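PDB 4KV7: probable leucine/isoleucine/valine-binding protein, which probably binds a branched-chain amino acid or a related small ligand in the cleft of a periplasmic binding fold, although its true ligand is unknown. Local coordinates for residues F245-V248 / S249-A253; T318-K321 / G322-R326. The protein carries 1 engineered substitution. All coordinates share one frame; numbering follows the deposited sequence.

Both contacts show how a few residues redirect the chain into a helix, in contrasting settings, one buried and one at the surface. Contact 1 is a buried turn leading from strand 244-247 to helix 253-260, about 10 Å from the centre of the chain; contact 2 is a surface connection between helices 301-319 and 326-335, about 27 Å from that centre. Their own centres lie 37 Å apart and their nearest atoms about 23 Å, so they do not touch. Contact 1 alone is tied to a likely pocket: its F250 side chain comes within about 3 Å of a bound formate, probably from the crystallisation liquor. Each contains a glycine with positive phi, G252 and G322.

Contact 1 (F245-V248 / S249-A253); sequences FLAV and SFVGA
The carbonyl of V248 receives the N-H of V251 over a donor-acceptor distance of 3.1 Å, closing a type I turn through S249 and F250. The bond bends to 150° at the hydrogen, and its donor stands above the carbonyl plane, 49° out of it. The same oxygen is sheltered by V251, whose CB and CG2 each lie 3.4 Å from V248 O. With CG2 placed anti to its own carbonyl carbon, V251 also turns this methyl toward the strand, 3.8 Å from A247 CB, while V248 CG2 approaches it from another side at 4.1 Å. A weak bond from G252 N to S249 O, 3.3 Å long, continues the coil. G252 then serves as N-cap of helix 253-260, with a positive phi of 91° that suits a residue without CB. S249 points away from these apolar contacts, and the ring end of F250 leads away from them: S249 OG hydrogen-bonds E141 and, weakly, R135, whereas the F250 ring meets Y68, F116 and Y168 beside a bound formate, consistent with a ligand cleft at the end of the sheet. Strand 244-247 runs parallel to its neighbours 219-223 and 268-271; L246 and V248 pack on helix 138-151, and F245, on the other face, on helix 226-238.

Contact 2 (T318-K321 / G322-R326); sequences TSIK and GEISR
From I320 to I324 the backbone leaves its helix in an extended conformation and bends back at G322, where a phi of 104° places the chain in a region suited to glycine, so that the two isoleucine CA atoms finish 6.8 Å apart. No direct hydrogen bond crosses the bend. Instead, a water donates to I320 O at 3.0 Å and to G322 O at 2.9 Å, its two acceptors subtending a nearly tetrahedral angle of about 106°, and so bridges the two carbonyls across the bend. The side chain that turns into the bend is I320. Its CG2 methyl, anti to the backbone N, reaches forward to 3.7 Å from G322 O and equally 3.7 Å from E323 O. The longer branch of I320 brings CD1 alongside I324, whose CG1 lies 4.1 Å from both I320 CG2 and I320 CD1; the two chains cross obliquely, one methylene meeting two methyls. K321 and E323 point away from the bend, on the exposed surface. Beyond the isoleucines, S325 is the N-cap of helix 326-335: its N-H bonds to S328 OG, three residues on, which is one of the two bonds of a capping box, and E323 O bonds to the same hydroxyl. R326, on the first turn, hydrogen-bonds the carbonyls of T81 and V86. The loop thus joins helices 301-319 and 326-335, with I320 packed on I329 and A332 of the second helix and I324 reaching Q16 and L18 of strand 16-24.

Contact 1 (F245-V248 / S249-A253)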
# COMPACT_ATOMS: atom_id res chain seq x y z
N PHE A 245 -7.36 -4.29 -18.02
CA PHE A 245 -7.42 -3.54 -16.76
C PHE A 245 -6.15 -3.79 -15.97
O PHE A 245 -5.67 -4.92 -15.91
CB PHE A 245 -8.64 -3.95 -15.94
CG PHE A 245 -9.94 -3.48 -16.51
CD1 PHE A 245 -10.30 -2.15 -16.43
CD2 PHE A 245 -10.80 -4.37 -17.14
CE1 PHE A 245 -11.49 -1.70 -16.95
CE2 PHE A 245 -12.00 -3.93 -17.66
CZ PHE A 245 -12.35 -2.59 -17.56
N LEU A 246 -5.60 -2.73 -15.39
CA LEU A 246 -4.41 -2.85 -14.54
C LEU A 246 -4.67 -2.12 -13.24
O LEU A 246 -4.98 -0.92 -13.25
CB LEU A 246 -3.18 -2.23 -15.20
CG LEU A 246 -2.80 -2.80 -16.57
CD1 LEU A 246 -3.40 -1.98 -17.71
CD2 LEU A 246 -1.29 -2.88 -16.71
N ALA A 247 -4.51 -2.81 -12.11
CA ALA A 247 -4.79 -2.25 -10.80
C ALA A 247 -3.49 -1.92 -10.09
O ALA A 247 -2.57 -2.76 -10.04
CB ALA A 247 -5.58 -3.24 -9.98
N VAL A 248 -3.39 -0.74 -9.51
CA VAL A 248 -2.25 -0.45 -8.65
C VAL A 248 -2.38 -1.21 -7.33
O VAL A 248 -3.45 -1.75 -7.00
CB VAL A 248 -2.03 1.06 -8.39
CG1 VAL A 248 -1.79 1.80 -9.71
CG2 VAL A 248 -3.18 1.67 -7.62
N SER A 249 -1.30 -1.22 -6.57
CA SER A 249 -1.22 -1.97 -5.32
C SER A 249 -2.37 -1.69 -4.36
O SER A 249 -2.92 -2.62 -3.74
CB SER A 249 0.11 -1.62 -4.64
OG SER A 249 0.17 -0.22 -4.43
N PHE A 250 -2.71 -0.42 -4.21
CA PHE A 250 -3.66 0.05 -3.22
C PHE A 250 -5.07 -0.46 -3.47
O PHE A 250 -5.87 -0.50 -2.55
CB PHE A 250 -3.65 1.58 -3.21
CG PHE A 250 -4.41 2.21 -2.07
CD1 PHE A 250 -5.77 2.49 -2.17
CD2 PHE A 250 -3.75 2.55 -0.89
CE1 PHE A 250 -6.45 3.08 -1.13
CE2 PHE A 250 -4.44 3.12 0.16
CZ PHE A 250 -5.80 3.38 0.05
N VAL A 251 -5.40 -0.85 -4.71
CA VAL A 251 -6.73 -1.36 -5.01
C VAL A 251 -7.10 -2.50 -4.08
O VAL A 251 -8.24 -2.59 -3.62
CB VAL A 251 -6.84 -1.80 -6.48
CG1 VAL A 251 -8.17 -2.49 -6.76
CG2 VAL A 251 -6.64 -0.61 -7.41
N GLY A 252 -6.14 -3.38 -3.81
CA GLY A 252 -6.38 -4.58 -3.03
C GLY A 252 -6.75 -5.73 -3.94
O GLY A 252 -7.93 -6.02 -4.15
N ALA A 253 -5.73 -6.37 -4.52
CA ALA A 253 -5.95 -7.37 -5.56
C ALA A 253 -6.68 -8.59 -5.03
O ALA A 253 -7.45 -9.22 -5.76
CB ALA A 253 -4.63 -7.78 -6.20

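Contact 2 (T318-K321 / G322-R326)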
# COMPACT_ATOMS: atom_id res chain seq x y z
N THR A 318 15.37 -3.20 17.78
CA THR A 318 16.38 -4.10 18.34
C THR A 318 17.76 -3.45 18.39
O THR A 318 18.57 -3.74 19.27
CB THR A 318 16.47 -5.42 17.52
OG1 THR A 318 15.21 -6.10 17.57
CG2 THR A 318 17.54 -6.34 18.07
N SER A 319 18.02 -2.56 17.44
CA SER A 319 19.32 -1.93 17.31
C SER A 319 19.55 -0.80 18.30
O SER A 319 20.68 -0.34 18.47
CB SER A 319 19.52 -1.38 15.89
OG SER A 319 18.79 -0.18 15.70
N ILE A 320 18.49 -0.33 18.95
CA ILE A 320 18.60 0.83 19.81
C ILE A 320 19.35 0.49 21.08
O ILE A 320 19.05 -0.50 21.74
CB ILE A 320 17.22 1.42 20.16
CG1 ILE A 320 16.54 1.96 18.91
CG2 ILE A 320 17.35 2.53 21.20
CD1 ILE A 320 15.10 2.40 19.12
N LYS A 321 20.32 1.33 21.42
CA LYS A 321 20.99 1.26 22.71
C LYS A 321 20.56 2.46 23.52
O LYS A 321 20.79 3.60 23.12
CB LYS A 321 22.51 1.27 22.54
CG LYS A 321 23.05 0.23 21.59
CD LYS A 321 24.57 0.23 21.64
CE LYS A 321 25.17 -0.82 20.71
NZ LYS A 321 24.84 -2.21 21.15
N GLY A 322 19.92 2.21 24.65
CA GLY A 322 19.38 3.29 25.46
C GLY A 322 17.88 3.41 25.30
O GLY A 322 17.20 2.46 24.89
N GLU A 323 17.37 4.58 25.65
CA GLU A 323 15.94 4.83 25.67
C GLU A 323 15.30 4.65 24.31
O GLU A 323 15.78 5.16 23.29
CB GLU A 323 15.68 6.25 26.19
CG GLU A 323 14.22 6.64 26.25
CD GLU A 323 14.03 8.03 26.83
OE1 GLU A 323 14.77 8.95 26.44
OE2 GLU A 323 13.14 8.19 27.69
N ILE A 324 14.20 3.90 24.28
CA ILE A 324 13.40 3.78 23.07
C ILE A 324 12.38 4.92 23.08
O ILE A 324 11.55 5.02 23.98
CB ILE A 324 12.74 2.41 22.99
CG1 ILE A 324 13.82 1.33 22.89
CG2 ILE A 324 11.80 2.34 21.79
CD1 ILE A 324 13.36 -0.06 23.29
N SER A 325 12.50 5.80 22.09
CA SER A 325 11.69 7.01 22.04
C SER A 325 11.41 7.34 20.58
O SER A 325 11.94 6.69 19.68
CB SER A 325 12.46 8.18 22.66
OG SER A 325 13.61 8.48 21.88
N ARG A 326 10.58 8.35 20.35
CA ARG A 326 10.33 8.84 19.01
C ARG A 326 11.64 9.18 18.31
O ARG A 326 11.86 8.78 17.18
CB ARG A 326 9.43 10.08 19.06
CG ARG A 326 7.99 9.75 19.42
CD ARG A 326 7.13 10.98 19.55
NE ARG A 326 5.78 10.59 19.95
CZ ARG A 326 4.81 11.44 20.29
NH1 ARG A 326 5.02 12.75 20.25
NH2 ARG A 326 3.62 10.97 20.65
O HOH W 1 17.78 -0.36 24.42